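PDB 5IRO: E3 19 kDa protein from Human adenovirus E serotype 4, which binds the MHC class I molecule HLA-A2 with its endoplasmic reticulum lumenal domain and probably retains class I heavy chains there, away from the cell surface. Local coordinates for residues Val31-Trp37 and Asn53-Trp59; Val42-Lys47 and Asp63-Val69. All blocks are in the same frame, centred on the assembly; numbering follows the deposited sequence.

Interaction 1: Val31-Trp37 and Asn53-Trp59; sequences VLIKCGW and NTLASTW
Set strand 31-34 against the strand starting at Thr54, both extended and antiparallel, with axes 4.7 Å apart at 165°. Val31-Ser57 and Ile33-Leu55 are hydrogen-bonded pairs: Val31 N to Ser57 O, Ser57 N to Val31 O, Ile33 N to Leu55 O and Leu55 N to Ile33 O all measure 2.9 Å. Leu32-Ala56 and Lys34-Thr54 are the non-hydrogen-bonded pairs. Cys35 N to Asn53 O (3.1 Å) continues the ladder beyond the strand.

Val31 (t), Ile33 (m, t) and Leu55 (t, t) share one face. Val31 CG2 lies 3.9 Å from Trp59 CB, and Ile33 CB 4.4 Å from Leu55 CB. In this Ig-like sandwich that face looks inward: Ile33 and Leu55 both meet Ile44 of the second sheet. The opposite face carries Leu32 (t, p), whose CD1 is 3.9 Å from Ala56 CB, with Thr54 and Lys34, the latter all-trans and leading away; on this side HLA-A2 packs against Leu32 and Thr54.

Past Cys35, disulfide-bonded to Cys18, Trp37 (chi1 -80°, chi2 98°) folds back over Asn53 (m). Asn53 CB sits 3.5 Å from the centroid of the indole six-membered ring, a CH-pi contact over its face. Asn53 ND2 makes a very short 2.4 Å hydrogen bond to Gly36 O, and Trp37 NE1 a weak one to Thr54 OG1 at 2.7 Å.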
# COMPACT_ATOMS: atom_id res chain seq x y z
N VAL D 31 -5.15 -16.90 5.67
CA VAL D 31 -5.07 -18.22 5.08
C VAL D 31 -5.26 -18.16 3.58
O VAL D 31 -6.15 -17.46 3.09
CB VAL D 31 -6.16 -19.14 5.67
CG1 VAL D 31 -6.05 -20.55 5.11
CG2 VAL D 31 -6.09 -19.16 7.19
N LEU D 32 -4.43 -18.90 2.84
CA LEU D 32 -4.54 -18.94 1.39
C LEU D 32 -4.49 -20.38 0.90
O LEU D 32 -3.41 -20.96 0.77
CB LEU D 32 -3.40 -18.15 0.75
CG LEU D 32 -3.47 -18.05 -0.77
CD1 LEU D 32 -4.45 -16.97 -1.20
CD2 LEU D 32 -2.09 -17.82 -1.37
N ILE D 33 -5.65 -20.95 0.60
CA ILE D 33 -5.73 -22.31 0.08
C ILE D 33 -5.66 -22.31 -1.44
O ILE D 33 -6.63 -21.97 -2.12
CB ILE D 33 -7.03 -23.00 0.53
CG1 ILE D 33 -7.24 -22.81 2.03
CG2 ILE D 33 -7.00 -24.48 0.17
CD1 ILE D 33 -8.59 -23.29 2.53
N LYS D 34 -4.51 -22.69 -1.98
CA LYS D 34 -4.31 -22.72 -3.43
C LYS D 34 -4.39 -24.13 -4.01
O LYS D 34 -3.56 -24.99 -3.72
CB LYS D 34 -2.98 -22.07 -3.80
CG LYS D 34 -2.74 -21.96 -5.29
CD LYS D 34 -1.46 -21.20 -5.59
CE LYS D 34 -1.29 -20.96 -7.08
NZ LYS D 34 0.00 -20.28 -7.37
N CYS D 35 -5.40 -24.36 -4.84
CA CYS D 35 -5.51 -25.59 -5.61
C CYS D 35 -5.22 -25.30 -7.08
O CYS D 35 -4.90 -24.17 -7.44
CB CYS D 35 -6.88 -26.23 -5.42
SG CYS D 35 -7.23 -26.76 -3.72
N GLY D 36 -5.35 -26.32 -7.92
CA GLY D 36 -4.96 -26.19 -9.32
C GLY D 36 -5.78 -25.20 -10.13
O GLY D 36 -6.99 -25.07 -9.92
N TRP D 37 -5.11 -24.51 -11.04
CA TRP D 37 -5.77 -23.57 -11.95
C TRP D 37 -5.88 -24.17 -13.36
O TRP D 37 -6.17 -23.47 -14.33
CB TRP D 37 -5.01 -22.25 -12.00
CG TRP D 37 -5.30 -21.36 -10.83
CD1 TRP D 37 -4.54 -21.22 -9.70
CD2 TRP D 37 -6.42 -20.48 -10.68
NE1 TRP D 37 -5.12 -20.31 -8.85
CE2 TRP D 37 -6.28 -19.84 -9.43
CE3 TRP D 37 -7.52 -20.17 -11.47
CZ2 TRP D 37 -7.20 -18.91 -8.96
CZ3 TRP D 37 -8.44 -19.25 -11.00
CH2 TRP D 37 -8.28 -18.63 -9.76
N ASN D 53 -10.85 -21.81 -7.53
CA ASN D 53 -9.61 -22.58 -7.49
C ASN D 53 -8.72 -22.19 -6.31
O ASN D 53 -8.03 -23.04 -5.74
CB ASN D 53 -8.83 -22.40 -8.79
CG ASN D 53 -9.55 -22.97 -9.99
OD1 ASN D 53 -10.41 -22.32 -10.59
ND2 ASN D 53 -9.18 -24.19 -10.38
N THR D 54 -8.75 -20.92 -5.94
CA THR D 54 -7.92 -20.42 -4.85
C THR D 54 -8.77 -19.61 -3.88
O THR D 54 -9.57 -18.76 -4.29
CB THR D 54 -6.76 -19.55 -5.37
OG1 THR D 54 -6.02 -20.28 -6.35
CG2 THR D 54 -5.83 -19.15 -4.23
N LEU D 55 -8.60 -19.87 -2.58
CA LEU D 55 -9.43 -19.24 -1.56
C LEU D 55 -8.55 -18.46 -0.59
O LEU D 55 -7.42 -18.85 -0.31
CB LEU D 55 -10.23 -20.31 -0.82
CG LEU D 55 -11.51 -19.92 -0.07
CD1 LEU D 55 -12.48 -21.09 0.00
CD2 LEU D 55 -11.19 -19.43 1.33
N ALA D 56 -9.07 -17.34 -0.10
CA ALA D 56 -8.35 -16.54 0.89
C ALA D 56 -9.27 -16.13 2.03
O ALA D 56 -10.27 -15.45 1.82
CB ALA D 56 -7.73 -15.32 0.24
N SER D 57 -8.92 -16.54 3.25
CA SER D 57 -9.68 -16.16 4.43
C SER D 57 -8.77 -15.88 5.62
O SER D 57 -7.64 -15.43 5.45
CB SER D 57 -10.68 -17.26 4.79
OG SER D 57 -11.44 -16.89 5.94
N THR D 58 -9.29 -16.14 6.81
CA THR D 58 -8.52 -15.94 8.03
C THR D 58 -8.79 -17.06 9.03
O THR D 58 -9.85 -17.69 8.99
CB THR D 58 -8.88 -14.62 8.72
OG1 THR D 58 -9.54 -13.75 7.79
CG2 THR D 58 -7.63 -13.95 9.28
N TRP D 59 -7.84 -17.30 9.92
CA TRP D 59 -8.08 -18.24 11.01
C TRP D 59 -7.87 -17.62 12.39
O TRP D 59 -6.87 -16.95 12.64
CB TRP D 59 -7.23 -19.51 10.86
CG TRP D 59 -7.59 -20.58 11.85
CD1 TRP D 59 -8.53 -21.56 11.70
CD2 TRP D 59 -7.00 -20.79 13.13
NE1 TRP D 59 -8.57 -22.35 12.82
CE2 TRP D 59 -7.64 -21.90 13.71
CE3 TRP D 59 -5.99 -20.13 13.85
CZ2 TRP D 59 -7.30 -22.38 14.98
CZ3 TRP D 59 -5.66 -20.61 15.11
CH2 TRP D 59 -6.31 -21.71 15.66

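Interaction 2: Val42-Lys47 and Asp63-Val69; sequences VAIQYK and DPEWYTV
Ile44 (t, p) is at the apolar centre, its CD1 3.4 Å from Tyr67 CD1 at the edge of the tyrosine ring. This is an edge pairing in the second antiparallel sheet of the Ig-like sandwich: outer strand 43-45 lies along strand 66-72, with short axes 4.9 Å apart at 162°. Beside Ile44, Val42 CG2 comes 4.1 Å from Val69 CG2. The inward face here packs on the other sheet, Ile44 and Tyr67 both touching Ile33.

Ile44-Val69 is a non-hydrogen-bonded pair. Next to it, Gln45-Thr68 is hydrogen-bonded, Gln45 N to Thr68 O and Thr68 N to Gln45 O both 2.9 Å. On the face away from Ile44, Gln45 CB sits 3.0 Å from Thr68 OG1, while Gln45 NE2 reaches forward along its own segment to hydrogen-bond Lys47 O at 3.0 Å.

The backbone leaves extended geometry at Tyr46 (psi -75°) and Lys47 (psi -94°). Tyr46 (chi1 t) reaches across so that CE1 is 4.0 Å from Pro64 CB and OH donates to Pro64 O at 3.2 Å. Lys47 (m, then all-trans) runs past the proline, Lys47 CG to Pro64 CD 3.5 Å. It ends in the outer salt bridge, Lys47 NZ to Asp63 OD2 at 2.7 Å.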
# COMPACT_ATOMS: atom_id res chain seq x y z
N VAL D 42 -13.51 -27.27 -10.07
CA VAL D 42 -12.88 -27.74 -8.85
C VAL D 42 -13.11 -26.65 -7.81
O VAL D 42 -12.37 -25.66 -7.73
CB VAL D 42 -11.38 -28.09 -9.03
CG1 VAL D 42 -10.67 -27.04 -9.86
CG2 VAL D 42 -10.68 -28.30 -7.69
N ALA D 43 -14.16 -26.83 -7.02
CA ALA D 43 -14.58 -25.78 -6.10
C ALA D 43 -13.96 -25.96 -4.72
O ALA D 43 -13.96 -27.05 -4.17
CB ALA D 43 -16.11 -25.77 -5.98
N ILE D 44 -13.42 -24.88 -4.18
CA ILE D 44 -12.81 -24.94 -2.85
C ILE D 44 -13.69 -24.20 -1.85
O ILE D 44 -14.15 -23.09 -2.10
CB ILE D 44 -11.35 -24.42 -2.83
CG1 ILE D 44 -10.71 -24.66 -1.46
CG2 ILE D 44 -11.27 -22.96 -3.23
CD1 ILE D 44 -10.63 -26.11 -1.07
N GLN D 45 -13.94 -24.84 -0.71
CA GLN D 45 -14.75 -24.24 0.34
C GLN D 45 -14.01 -24.38 1.66
O GLN D 45 -13.42 -25.42 1.94
CB GLN D 45 -16.11 -24.93 0.40
CG GLN D 45 -16.91 -24.71 1.67
CD GLN D 45 -18.13 -23.85 1.45
OE1 GLN D 45 -18.64 -23.76 0.34
NE2 GLN D 45 -18.60 -23.21 2.52
N TYR D 46 -14.05 -23.33 2.48
CA TYR D 46 -13.34 -23.33 3.75
C TYR D 46 -14.33 -23.17 4.91
O TYR D 46 -14.62 -24.14 5.61
CB TYR D 46 -12.28 -22.23 3.77
CG TYR D 46 -11.63 -21.99 5.12
CD1 TYR D 46 -11.29 -23.05 5.95
CD2 TYR D 46 -11.36 -20.70 5.56
CE1 TYR D 46 -10.70 -22.84 7.18
CE2 TYR D 46 -10.77 -20.48 6.79
CZ TYR D 46 -10.44 -21.55 7.60
OH TYR D 46 -9.85 -21.33 8.82
N LYS D 47 -14.85 -21.96 5.11
CA LYS D 47 -15.85 -21.75 6.15
C LYS D 47 -17.25 -21.76 5.55
O LYS D 47 -17.87 -22.81 5.39
CB LYS D 47 -15.62 -20.39 6.83
CG LYS D 47 -14.40 -20.31 7.74
CD LYS D 47 -14.20 -18.90 8.27
CE LYS D 47 -12.95 -18.78 9.13
NZ LYS D 47 -12.60 -17.36 9.44
N ASP D 63 -12.28 -21.17 14.55
CA ASP D 63 -12.49 -21.26 13.11
C ASP D 63 -12.15 -22.66 12.57
O ASP D 63 -11.34 -23.37 13.17
CB ASP D 63 -11.69 -20.17 12.39
CG ASP D 63 -12.20 -18.78 12.70
OD1 ASP D 63 -13.00 -18.64 13.65
OD2 ASP D 63 -11.81 -17.82 12.00
N PRO D 64 -12.77 -23.06 11.44
CA PRO D 64 -12.69 -24.44 10.95
C PRO D 64 -11.26 -24.90 10.65
O PRO D 64 -10.39 -24.08 10.35
CB PRO D 64 -13.49 -24.39 9.65
CG PRO D 64 -14.42 -23.25 9.82
CD PRO D 64 -13.65 -22.23 10.59
N GLU D 65 -11.05 -26.20 10.75
CA GLU D 65 -9.74 -26.79 10.50
C GLU D 65 -9.88 -27.90 9.46
O GLU D 65 -9.05 -28.80 9.37
CB GLU D 65 -9.16 -27.33 11.79
CG GLU D 65 -8.89 -26.24 12.80
CD GLU D 65 -8.76 -26.77 14.20
OE1 GLU D 65 -9.15 -27.94 14.43
OE2 GLU D 65 -8.25 -26.03 15.06
N TRP D 66 -10.96 -27.80 8.70
CA TRP D 66 -11.20 -28.69 7.58
C TRP D 66 -11.69 -27.84 6.43
O TRP D 66 -12.16 -26.72 6.63
CB TRP D 66 -12.21 -29.77 7.99
CG TRP D 66 -13.52 -29.22 8.45
CD1 TRP D 66 -13.95 -29.08 9.74
CD2 TRP D 66 -14.62 -28.83 7.62
NE1 TRP D 66 -15.23 -28.58 9.76
CE2 TRP D 66 -15.67 -28.42 8.47
CE3 TRP D 66 -14.82 -28.77 6.23
CZ2 TRP D 66 -16.88 -27.96 7.99
CZ3 TRP D 66 -16.03 -28.31 5.76
CH2 TRP D 66 -17.04 -27.91 6.63
N TYR D 67 -11.61 -28.37 5.22
CA TYR D 67 -12.10 -27.68 4.03
C TYR D 67 -12.56 -28.69 2.99
O TYR D 67 -12.04 -29.80 2.92
CB TYR D 67 -11.04 -26.73 3.48
CG TYR D 67 -9.72 -27.38 3.10
CD1 TYR D 67 -9.39 -27.62 1.77
CD2 TYR D 67 -8.81 -27.76 4.08
CE1 TYR D 67 -8.20 -28.21 1.43
CE2 TYR D 67 -7.61 -28.36 3.74
CZ TYR D 67 -7.31 -28.58 2.42
OH TYR D 67 -6.11 -29.17 2.08
N THR D 68 -13.54 -28.29 2.18
CA THR D 68 -14.12 -29.21 1.20
C THR D 68 -13.64 -28.91 -0.20
O THR D 68 -13.50 -27.74 -0.59
CB THR D 68 -15.66 -29.16 1.22
OG1 THR D 68 -16.12 -27.82 1.03
CG2 THR D 68 -16.20 -29.69 2.52
N VAL D 69 -13.39 -29.96 -0.97
CA VAL D 69 -13.00 -29.82 -2.36
C VAL D 69 -13.99 -30.57 -3.25
O VAL D 69 -14.11 -31.80 -3.19
CB VAL D 69 -11.54 -30.31 -2.62
CG1 VAL D 69 -11.29 -31.68 -2.00
CG2 VAL D 69 -11.21 -30.30 -4.11

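How the interactions relate
From the N terminus the four segments come in the order 31-37, 42-47, 53-59, 63-69, so the two contacts cross rather than nest. Interaction 1 closes a loop of 15 residues that contains strand 43-45; interaction 2 closes another of equal length that contains strand 54-59. The chain thus passes back and forth between the two sheets, and each contact is a pairing within one of them. Their centres lie 9 Å apart and they touch directly: Leu55 CD1 is 3.3 Å from Ile44 O, Asn53 ND2 3.3 Å from Val42 CG1, and Lys47 NZ probably hydrogen-bonds Thr58 O at 2.8 Å, joining one sheet to the other.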